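Local coordinates for carbohydrate-binding protein (Flavonifractor plautii, PDB 6N1B) that probably removes the acetyl group from N-acetylgalactosamine of the blood group A antigen, and here binds the related B trisaccharide, at residues H272-Y277 with I334-F339; T53-V58 with W355-Q360; E283-S288 with L301-S306. One frame throughout, in Å; residues are numbered along the deposited sequence.

The three contacts span three sheets of what is probably a five-bladed β-propeller, interactions 1 and 2 near its centre and interaction 3 further out. Interaction 1 joins strands 269-278 and 333-342, edges of adjacent sheets; interaction 2 docks strand 52-60 against 351-361, which pairs with 333-342; interaction 3 pairs strands 283-291 and 300-306, the first a sheet neighbour of 269-278. Centres of 1 and 2 lie about 8 Å apart, as do those of 1 and 3; 2 and 3 are about 16 Å apart. Along the chain, interaction 2 encloses interaction 1, which encloses interaction 3. Asp-56 and Asp-274, from different sheets, bind one calcium ion, which ties these sheets together near the glycan pocket.

Interaction 1 of 3, residues H272-Y277 with I334-F339; sequences HQDVQY and IYRSSF. With CA (calcium ion), chain C; CA (calcium ion), chain D.
His-272 and Arg-336, then Asp-274 and Ser-338, face each other along two strands that run the same way, their axes 6.1 Å apart and inclined by 9°; side chains make the bonds between them. Arg-336 crosses His-272 at about a right angle, its CG 3.6 Å from His-272 CB. Its chain, bent at chi2 (-88°), then brings the guanidinium to Gln-273 O, which accepts from Arg-336 NH2 at 3.0 Å and more weakly from NE, while Asp-274 CB lies over one guanidinium face. Arg-336 also bonds to Asp-56 and Asp-122, so it probably offsets the charge of the aspartates around the calcium ion. The Asp-274 carboxylate divides its work: OD1 binds that calcium at 2.4 Å, and OD2 accepts the Phe-339 backbone N-H (3.1 Å) as well as a proton from a metal-bound water. With two bonds on OD2 and the metal on OD1, the carboxylate is held against rotation. Further along, Gln-276 CG sits over the face of the Phe-339 ring, 3.8 Å from its centroid. At the other end His-272 NE2 ligates a second calcium ion at 2.1 Å. The Tyr-335 ring, which touches the bound alpha-D-galactopyranose, stands obliquely to the imidazole with planes 70° apart; its OH meets a water of this calcium and also bonds to Trp-271. Parallel innermost strands of adjacent blades are characteristic of a β-propeller, which this fold probably is; here they contribute Asp-274 to one calcium site, His-272 to another, and Tyr-335 to the glycan pocket.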
loop_
_atom_site.group_PDB
_atom_site.type_symbol
_atom_site.label_atom_id
_atom_site.label_comp_id
_atom_site.label_asym_id
_atom_site.label_seq_id
_atom_site.Cartn_x
_atom_site.Cartn_y
_atom_site.Cartn_z
ATOM N N HIS A 272 2.707 -4.349 -7.667
ATOM C CA HIS A 272 2.085 -3.437 -6.722
ATOM C C HIS A 272 3.133 -2.363 -6.400
ATOM O O HIS A 272 4.338 -2.572 -6.572
ATOM C CB HIS A 272 1.591 -4.146 -5.453
ATOM C CG HIS A 272 0.302 -4.819 -5.499
ATOM N ND1 HIS A 272 -0.365 -5.171 -6.651
ATOM C CD2 HIS A 272 -0.493 -5.233 -4.470
ATOM C CE1 HIS A 272 -1.535 -5.730 -6.321
ATOM N NE2 HIS A 272 -1.659 -5.782 -5.009
ATOM N N GLN A 273 2.697 -1.193 -5.907
ATOM C CA GLN A 273 3.642 -0.071 -5.713
ATOM C C GLN A 273 3.089 0.976 -4.748
ATOM O O GLN A 273 1.885 1.073 -4.560
ATOM C CB GLN A 273 3.970 0.611 -7.043
ATOM C CG GLN A 273 2.738 1.143 -7.808
ATOM C CD GLN A 273 1.947 0.097 -8.588
ATOM O OE1 GLN A 273 2.555 -0.812 -9.227
ATOM N NE2 GLN A 273 0.587 0.217 -8.571
ATOM N N ASP A 274 4.051 1.741 -4.188
ATOM C CA ASP A 274 3.746 2.919 -3.345
ATOM C C ASP A 274 4.697 4.003 -3.866
ATOM O O ASP A 274 5.874 3.791 -4.074
ATOM C CB ASP A 274 4.034 2.631 -1.864
ATOM C CG ASP A 274 3.632 3.766 -0.941
ATOM O OD1 ASP A 274 2.544 4.378 -1.190
ATOM O OD2 ASP A 274 4.330 4.006 0.064
ATOM N N VAL A 275 4.124 5.191 -3.957
ATOM C CA VAL A 275 4.903 6.407 -4.413
ATOM C C VAL A 275 4.867 7.484 -3.342
ATOM O O VAL A 275 3.855 7.683 -2.680
ATOM C CB VAL A 275 4.359 6.954 -5.740
ATOM C CG1 VAL A 275 5.140 8.185 -6.221
ATOM C CG2 VAL A 275 4.370 5.865 -6.814
ATOM N N GLN A 276 5.983 8.212 -3.199
ATOM C CA GLN A 276 6.053 9.420 -2.374
ATOM C C GLN A 276 6.717 10.534 -3.180
ATOM O O GLN A 276 7.682 10.273 -3.881
ATOM C CB GLN A 276 6.880 9.181 -1.118
ATOM C CG GLN A 276 6.266 8.245 -0.099
ATOM C CD GLN A 276 5.281 8.949 0.749
ATOM O OE1 GLN A 276 5.641 9.682 1.693
ATOM N NE2 GLN A 276 3.964 8.839 0.397
ATOM N N TYR A 277 6.221 11.771 -2.994
ATOM C CA TYR A 277 7.064 12.919 -3.349
ATOM C C TYR A 277 7.995 13.180 -2.098
ATOM O O TYR A 277 7.422 13.294 -0.984
ATOM C CB TYR A 277 6.297 14.166 -3.769
ATOM C CG TYR A 277 7.270 15.232 -4.186
ATOM C CD1 TYR A 277 7.933 15.210 -5.457
ATOM C CD2 TYR A 277 7.592 16.270 -3.301
ATOM C CE1 TYR A 277 8.920 16.162 -5.786
ATOM C CE2 TYR A 277 8.516 17.241 -3.647
ATOM C CZ TYR A 277 9.193 17.183 -4.823
ATOM O OH TYR A 277 10.142 18.098 -5.173
ATOM N N ILE A 334 8.394 -10.816 -1.246
ATOM C CA ILE A 334 8.073 -9.552 -0.659
ATOM C C ILE A 334 6.869 -8.990 -1.348
ATOM O O ILE A 334 6.795 -9.013 -2.613
ATOM C CB ILE A 334 9.239 -8.570 -0.671
ATOM C CG1 ILE A 334 10.529 -9.193 -0.111
ATOM C CG2 ILE A 334 8.886 -7.316 0.007
ATOM C CD1 ILE A 334 10.420 -9.666 1.287
ATOM N N TYR A 335 5.888 -8.561 -0.572
ATOM C CA TYR A 335 4.620 -8.057 -1.090
ATOM C C TYR A 335 4.602 -6.511 -0.974
ATOM O O TYR A 335 5.608 -5.890 -0.691
ATOM C CB TYR A 335 3.414 -8.762 -0.381
ATOM C CG TYR A 335 2.242 -9.020 -1.294
ATOM C CD1 TYR A 335 2.368 -10.121 -2.203
ATOM C CD2 TYR A 335 1.093 -8.276 -1.366
ATOM C CE1 TYR A 335 1.336 -10.377 -3.124
ATOM C CE2 TYR A 335 0.086 -8.487 -2.270
ATOM C CZ TYR A 335 0.242 -9.587 -3.172
ATOM O OH TYR A 335 -0.754 -9.795 -4.146
ATOM N N ARG A 336 3.443 -5.920 -1.263
ATOM C CA ARG A 336 3.394 -4.488 -1.355
ATOM C C ARG A 336 3.835 -3.793 -0.121
ATOM O O ARG A 336 3.474 -4.204 0.992
ATOM C CB ARG A 336 1.958 -4.085 -1.759
ATOM C CG ARG A 336 1.848 -2.618 -2.217
ATOM C CD ARG A 336 1.594 -1.548 -1.139
ATOM N NE ARG A 336 1.189 -0.317 -1.845
ATOM C CZ ARG A 336 0.868 0.834 -1.240
ATOM N NH1 ARG A 336 0.965 0.966 0.067
ATOM N NH2 ARG A 336 0.563 1.874 -1.983
ATOM N N SER A 337 4.633 -2.754 -0.275
ATOM C CA SER A 337 5.291 -2.090 0.841
ATOM C C SER A 337 5.011 -0.605 0.794
ATOM O O SER A 337 4.766 -0.030 -0.293
ATOM C CB SER A 337 6.754 -2.415 0.786
ATOM O OG SER A 337 6.940 -3.861 0.881
ATOM N N SER A 338 5.030 0.083 1.919
ATOM C CA SER A 338 4.836 1.514 2.051
ATOM C C SER A 338 6.052 2.122 2.694
ATOM O O SER A 338 6.693 1.501 3.490
ATOM C CB SER A 338 3.562 1.743 2.849
ATOM O OG SER A 338 3.286 3.106 3.038
ATOM N N PHE A 339 6.358 3.371 2.378
ATOM C CA PHE A 339 7.554 3.968 2.967
ATOM C C PHE A 339 7.358 5.419 3.292
ATOM O O PHE A 339 6.463 6.118 2.740
ATOM C CB PHE A 339 8.767 3.792 2.067
ATOM C CG PHE A 339 8.788 4.647 0.858
ATOM C CD1 PHE A 339 7.960 4.356 -0.262
ATOM C CD2 PHE A 339 9.578 5.689 0.781
ATOM C CE1 PHE A 339 8.029 5.171 -1.375
ATOM C CE2 PHE A 339 9.649 6.565 -0.331
ATOM C CZ PHE A 339 8.881 6.249 -1.403
HETATM CA CA CA C . -3.363 -6.529 -4.051
HETATM CA CA CA D . 0.973 5.666 0.127
HETATM O O HOH W 1 3.056 5.992 1.151
HETATM O O HOH W 2 -2.990 -8.493 -4.141
HETATM O O HOH W 3 -2.526 -6.331 -2.077
HETATM O O HOH W 4 -4.952 -7.695 -3.204
HETATM O O HOH W 5 -4.330 -6.546 -5.962
#

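Interaction 2 of 3, residues T53-V58 with W355-Q360; sequences THPDVV and WYSALQ. With CA (calcium ion), chain D.
Val-57 against Trp-355 and Pro-55 against Ser-357 make this a buried, mainly apolar contact between adjacent sheets: the edge strand 52-60 of one lies antiparallel (178°) to strand 351-361 of the next, their axes 6.2 Å apart. Val-57 sets CG2 over one face of the indole, 4.0 Å from the centroid of the five-membered ring, and reaches the six-membered part with CG1. The indole is fixed by NE1 bonding to Gly-94 O and by an edge-to-face stack with Tyr-391. Pro-55 fills the middle, its CG 3.6 Å from Trp-355 O and its CD 3.7 Å from Ser-357 CB. Beyond it, Ser-357 OG takes a weak hydrogen bond from His-54 N (3.2 Å) and bonds to Arg-336 O. Chi1 of 68° places this hydroxyl between its own backbone N and carbonyl carbon, where it also lies 3.2 Å from Thr-53 OG1. Asp-56 points away from this packing and holds with both oxygens the calcium ion it shares with Asp-122 and Asp-274. Strand 351-361 lies between 333-342 and 385-395 in its sheet; Tyr-335 of the first touches Thr-53 and Ser-357, Trp-387 and Ile-389 of the second also pack here, and strand 67-75 pairs with 52-60.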
loop_
_atom_site.group_PDB
_atom_site.type_symbol
_atom_site.label_atom_id
_atom_site.label_comp_id
_atom_site.label_asym_id
_atom_site.label_seq_id
_atom_site.Cartn_x
_atom_site.Cartn_y
_atom_site.Cartn_z
ATOM N N THR A 53 -1.818 -7.761 4.994
ATOM C CA THR A 53 -0.953 -7.378 3.871
ATOM C C THR A 53 -1.201 -5.968 3.452
ATOM O O THR A 53 -2.168 -5.321 3.869
ATOM C CB THR A 53 -1.186 -8.433 2.701
ATOM O OG1 THR A 53 -0.109 -8.330 1.793
ATOM C CG2 THR A 53 -2.491 -8.168 2.014
ATOM N N HIS A 54 -0.310 -5.546 2.564
ATOM C CA HIS A 54 -0.512 -4.283 1.861
ATOM C C HIS A 54 -0.791 -3.070 2.771
ATOM O O HIS A 54 -1.835 -2.415 2.711
ATOM C CB HIS A 54 -1.580 -4.421 0.788
ATOM C CG HIS A 54 -1.610 -3.385 -0.301
ATOM N ND1 HIS A 54 -1.868 -2.015 -0.186
ATOM C CD2 HIS A 54 -1.460 -3.723 -1.629
ATOM C CE1 HIS A 54 -1.848 -1.559 -1.468
ATOM N NE2 HIS A 54 -1.583 -2.553 -2.303
ATOM N N PRO A 55 0.185 -2.783 3.655
ATOM C CA PRO A 55 0.049 -1.611 4.447
ATOM C C PRO A 55 0.165 -0.355 3.580
ATOM O O PRO A 55 0.924 -0.362 2.617
ATOM C CB PRO A 55 1.196 -1.665 5.444
ATOM C CG PRO A 55 2.262 -2.373 4.624
ATOM C CD PRO A 55 1.517 -3.410 3.824
ATOM N N ASP A 56 -0.382 0.751 4.100
ATOM C CA ASP A 56 -0.042 2.088 3.624
ATOM C C ASP A 56 0.019 3.053 4.830
ATOM O O ASP A 56 -1.028 3.155 5.530
ATOM C CB ASP A 56 -0.974 2.582 2.530
ATOM C CG ASP A 56 -0.286 3.704 1.762
ATOM O OD1 ASP A 56 0.849 3.520 1.277
ATOM O OD2 ASP A 56 -0.857 4.851 1.730
ATOM N N VAL A 57 1.219 3.594 5.036
ATOM C CA VAL A 57 1.421 4.358 6.241
ATOM C C VAL A 57 1.532 5.841 5.909
ATOM O O VAL A 57 2.133 6.203 4.888
ATOM C CB VAL A 57 2.723 3.873 6.917
ATOM C CG1 VAL A 57 3.041 4.667 8.167
ATOM C CG2 VAL A 57 2.571 2.415 7.338
ATOM N N VAL A 58 0.913 6.684 6.739
ATOM C CA VAL A 58 1.024 8.128 6.687
ATOM C C VAL A 58 1.780 8.585 7.950
ATOM O O VAL A 58 1.360 8.234 9.044
ATOM C CB VAL A 58 -0.355 8.800 6.619
ATOM C CG1 VAL A 58 -0.189 10.318 6.686
ATOM C CG2 VAL A 58 -1.163 8.397 5.370
ATOM N N TRP A 355 7.619 -0.117 5.690
ATOM C CA TRP A 355 6.646 -1.123 6.245
ATOM C C TRP A 355 6.384 -2.048 5.115
ATOM O O TRP A 355 5.754 -1.692 4.108
ATOM C CB TRP A 355 5.414 -0.424 6.797
ATOM C CG TRP A 355 5.683 0.425 8.013
ATOM C CD1 TRP A 355 5.498 0.012 9.287
ATOM C CD2 TRP A 355 6.181 1.785 8.082
ATOM N NE1 TRP A 355 5.903 1.034 10.127
ATOM C CE2 TRP A 355 6.283 2.137 9.429
ATOM C CE3 TRP A 355 6.530 2.766 7.125
ATOM C CZ2 TRP A 355 6.769 3.363 9.832
ATOM C CZ3 TRP A 355 6.967 3.972 7.514
ATOM C CH2 TRP A 355 7.102 4.269 8.872
ATOM N N TYR A 356 6.947 -3.288 5.186
ATOM C CA TYR A 356 6.841 -4.245 4.114
ATOM C C TYR A 356 5.936 -5.372 4.436
ATOM O O TYR A 356 6.014 -5.927 5.547
ATOM C CB TYR A 356 8.215 -4.746 3.627
ATOM C CG TYR A 356 8.955 -5.781 4.461
ATOM C CD1 TYR A 356 9.791 -5.381 5.509
ATOM C CD2 TYR A 356 8.915 -7.063 4.140
ATOM C CE1 TYR A 356 10.573 -6.328 6.218
ATOM C CE2 TYR A 356 9.694 -8.004 4.781
ATOM C CZ TYR A 356 10.532 -7.679 5.787
ATOM O OH TYR A 356 11.328 -8.557 6.443
ATOM N N SER A 357 5.064 -5.767 3.536
ATOM C CA SER A 357 4.346 -7.007 3.711
ATOM C C SER A 357 5.048 -8.138 3.010
ATOM O O SER A 357 5.890 -7.894 2.090
ATOM C CB SER A 357 2.881 -6.858 3.355
ATOM O OG SER A 357 2.648 -6.636 1.951
ATOM N N ALA A 358 4.801 -9.360 3.467
ATOM C CA ALA A 358 5.457 -10.535 2.888
ATOM C C ALA A 358 4.638 -11.765 3.236
ATOM O O ALA A 358 3.672 -11.716 3.980
ATOM C CB ALA A 358 6.894 -10.647 3.349
ATOM N N LEU A 359 5.058 -12.878 2.630
ATOM C CA LEU A 359 4.406 -14.189 2.858
ATOM C C LEU A 359 5.487 -15.236 3.116
ATOM O O LEU A 359 6.562 -15.160 2.546
ATOM C CB LEU A 359 3.587 -14.626 1.630
ATOM C CG LEU A 359 2.331 -13.849 1.320
ATOM C CD1 LEU A 359 2.575 -12.517 0.643
ATOM C CD2 LEU A 359 1.416 -14.685 0.498
ATOM N N GLN A 360 5.067 -16.228 3.950
ATOM C CA GLN A 360 5.836 -17.422 4.203
ATOM C C GLN A 360 5.221 -18.531 3.449
ATOM O O GLN A 360 3.985 -18.728 3.433
ATOM C CB GLN A 360 5.881 -17.724 5.703
ATOM C CG GLN A 360 6.774 -18.924 6.007
ATOM C CD GLN A 360 6.997 -19.230 7.477
ATOM O OE1 GLN A 360 6.620 -18.452 8.359
ATOM N NE2 GLN A 360 7.592 -20.430 7.706
HETATM CA CA CA D . 0.973 5.666 0.127
HETATM O O HOH W 6 1.385 -9.964 3.586
HETATM O O HOH W 7 0.810 7.068 2.515
HETATM O O HOH W 1 3.056 5.992 1.151
HETATM O O HOH W 8 1.411 7.165 -1.695
HETATM O O HOH W 9 -0.703 7.440 -0.023
#

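Interaction 3 of 3, residues E283-S288 with L301-S306; sequences EFVCIS and LHLTTS
Leu-303 lies between Val-285 and Ile-287 at the apolar heart of this contact. Its CG stands anti to the backbone N (chi1 -167°), and the bend that follows at chi2 turns CD1 back to the facing strand, 3.7 Å from Val-285 CG1 and 4.0 Å from Ile-287 CG1; both pairs meet obliquely. Towards one end Ile-287 turns its other branch, CG2, to Leu-301 CD1 at 3.7 Å. This row continues into the neighbouring sheet, where Phe-339 packs on Val-285 and Ile-287, and Ile-334 and Ser-337 pack on Leu-301. The backbones between are paired antiparallel, with Phe-284 and Ser-306, Cys-286 and Thr-304, and Ser-288 and His-302 as hydrogen-bonded pairs, each giving two N-H to O bonds of 2.8 to 3.0 Å. Val-285 with Thr-305 and Ile-287 with Leu-303 are the non-hydrogen-bonded pairs, and their side chains lie on one and the same face. On the reverse face the methyl CG2 of Thr-304 rests 3.7 Å from Cys-286 CB, while its hydroxyl bonds to Phe-258 O. Ser-306 sends its hydroxyl to the turn that follows, bonding to Asn-311 O and to the N-H groups of Asp-308 and Gly-309. The Ser-306 carbonyl oxygen, bonded to Phe-284 N, lies at the edge of the Phe-284 ring, which stacks edge-to-face with Tyr-277. Outermost, Glu-283 reaches obliquely across Thr-305, its OE2 3.8 Å from the methyl CG2, where both residues are partly exposed. Two strands joined in this way, running at 159° to each other, form a β-hairpin; as the middle strands of a four-stranded antiparallel sheet, they are consistent with the body of a β-propeller blade, Val-285, Ile-287 and Leu-301 packing on strand 333-342 of the neighbouring sheet.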
loop_
_atom_site.group_PDB
_atom_site.type_symbol
_atom_site.label_atom_id
_atom_site.label_comp_id
_atom_site.label_asym_id
_atom_site.label_seq_id
_atom_site.Cartn_x
_atom_site.Cartn_y
_atom_site.Cartn_z
ATOM N N GLU A 283 12.254 14.960 -5.782
ATOM C CA GLU A 283 11.797 13.933 -6.706
ATOM C C GLU A 283 10.767 13.049 -6.140
ATOM O O GLU A 283 10.582 12.965 -4.896
ATOM C CB GLU A 283 12.932 13.090 -7.270
ATOM C CG GLU A 283 13.543 12.200 -6.274
ATOM C CD GLU A 283 14.867 11.515 -6.640
ATOM O OE1 GLU A 283 15.318 11.588 -7.785
ATOM O OE2 GLU A 283 15.382 10.805 -5.657
ATOM N N PHE A 284 10.045 12.374 -7.041
ATOM C CA PHE A 284 9.180 11.265 -6.676
ATOM C C PHE A 284 10.044 9.999 -6.535
ATOM O O PHE A 284 10.977 9.772 -7.310
ATOM C CB PHE A 284 8.054 11.034 -7.703
ATOM C CG PHE A 284 7.160 12.190 -7.922
ATOM C CD1 PHE A 284 7.472 13.223 -8.791
ATOM C CD2 PHE A 284 5.942 12.254 -7.281
ATOM C CE1 PHE A 284 6.609 14.335 -8.962
ATOM C CE2 PHE A 284 5.062 13.306 -7.421
ATOM C CZ PHE A 284 5.402 14.354 -8.255
ATOM N N VAL A 285 9.673 9.210 -5.509
ATOM C CA VAL A 285 10.325 7.949 -5.202
ATOM C C VAL A 285 9.282 6.894 -5.096
ATOM O O VAL A 285 8.250 7.086 -4.513
ATOM C CB VAL A 285 11.188 8.085 -3.921
ATOM C CG1 VAL A 285 11.880 6.755 -3.623
ATOM C CG2 VAL A 285 12.206 9.221 -4.042
ATOM N N CYS A 286 9.580 5.709 -5.703
ATOM C CA CYS A 286 8.611 4.597 -5.679
ATOM C C CYS A 286 9.336 3.293 -5.285
ATOM O O CYS A 286 10.421 2.990 -5.748
ATOM C CB CYS A 286 8.009 4.466 -7.103
ATOM S SG CYS A 286 6.942 2.986 -7.272
ATOM N N ILE A 287 8.629 2.592 -4.381
ATOM C CA ILE A 287 9.004 1.212 -4.090
ATOM C C ILE A 287 8.018 0.338 -4.826
ATOM O O ILE A 287 6.814 0.350 -4.566
ATOM C CB ILE A 287 8.977 0.964 -2.526
ATOM C CG1 ILE A 287 10.076 1.712 -1.883
ATOM C CG2 ILE A 287 9.115 -0.507 -2.288
ATOM C CD1 ILE A 287 10.201 1.486 -0.382
ATOM N N SER A 288 8.566 -0.451 -5.746
ATOM C CA SER A 288 7.794 -1.353 -6.624
ATOM C C SER A 288 8.006 -2.822 -6.213
ATOM O O SER A 288 9.162 -3.284 -6.206
ATOM C CB SER A 288 8.268 -1.153 -8.086
ATOM O OG SER A 288 7.733 -2.140 -8.911
ATOM N N LEU A 301 11.377 -6.208 -4.042
ATOM C CA LEU A 301 11.157 -4.776 -4.223
ATOM C C LEU A 301 12.376 -4.232 -4.996
ATOM O O LEU A 301 13.511 -4.584 -4.771
ATOM C CB LEU A 301 11.121 -4.024 -2.886
ATOM C CG LEU A 301 10.049 -4.462 -1.927
ATOM C CD1 LEU A 301 10.069 -3.667 -0.649
ATOM C CD2 LEU A 301 8.655 -4.518 -2.534
ATOM N N HIS A 302 12.040 -3.245 -5.872
ATOM C CA HIS A 302 13.008 -2.368 -6.512
ATOM C C HIS A 302 12.653 -0.863 -6.212
ATOM O O HIS A 302 11.480 -0.619 -5.990
ATOM C CB HIS A 302 13.216 -2.646 -8.009
ATOM C CG HIS A 302 14.095 -3.825 -8.298
ATOM N ND1 HIS A 302 15.438 -3.632 -8.686
ATOM C CD2 HIS A 302 13.891 -5.148 -8.293
ATOM C CE1 HIS A 302 15.993 -4.828 -8.842
ATOM N NE2 HIS A 302 15.090 -5.752 -8.609
ATOM N N LEU A 303 13.658 -0.030 -6.326
ATOM C CA LEU A 303 13.475 1.399 -6.169
ATOM C C LEU A 303 13.524 2.075 -7.550
ATOM O O LEU A 303 14.436 1.765 -8.322
ATOM C CB LEU A 303 14.556 1.968 -5.248
ATOM C CG LEU A 303 14.353 3.388 -4.718
ATOM C CD1 LEU A 303 13.224 3.345 -3.738
ATOM C CD2 LEU A 303 15.638 3.907 -4.161
ATOM N N THR A 304 12.635 3.048 -7.764
ATOM C CA THR A 304 12.637 3.769 -9.032
ATOM C C THR A 304 12.293 5.225 -8.690
ATOM O O THR A 304 11.516 5.477 -7.756
ATOM C CB THR A 304 11.711 3.110 -10.040
ATOM O OG1 THR A 304 11.859 3.823 -11.287
ATOM C CG2 THR A 304 10.280 2.977 -9.630
ATOM N N THR A 305 12.837 6.183 -9.416
ATOM C CA THR A 305 12.637 7.573 -9.117
ATOM C C THR A 305 12.274 8.381 -10.361
ATOM O O THR A 305 12.531 7.904 -11.500
ATOM C CB THR A 305 13.867 8.190 -8.450
ATOM O OG1 THR A 305 14.957 8.302 -9.360
ATOM C CG2 THR A 305 14.325 7.480 -7.208
ATOM N N SER A 306 11.742 9.578 -10.149
ATOM C CA SER A 306 11.288 10.446 -11.251
ATOM C C SER A 306 11.204 11.868 -10.813
ATOM O O SER A 306 10.716 12.173 -9.724
ATOM C CB SER A 306 9.892 10.005 -11.641
ATOM O OG SER A 306 9.312 10.870 -12.641
#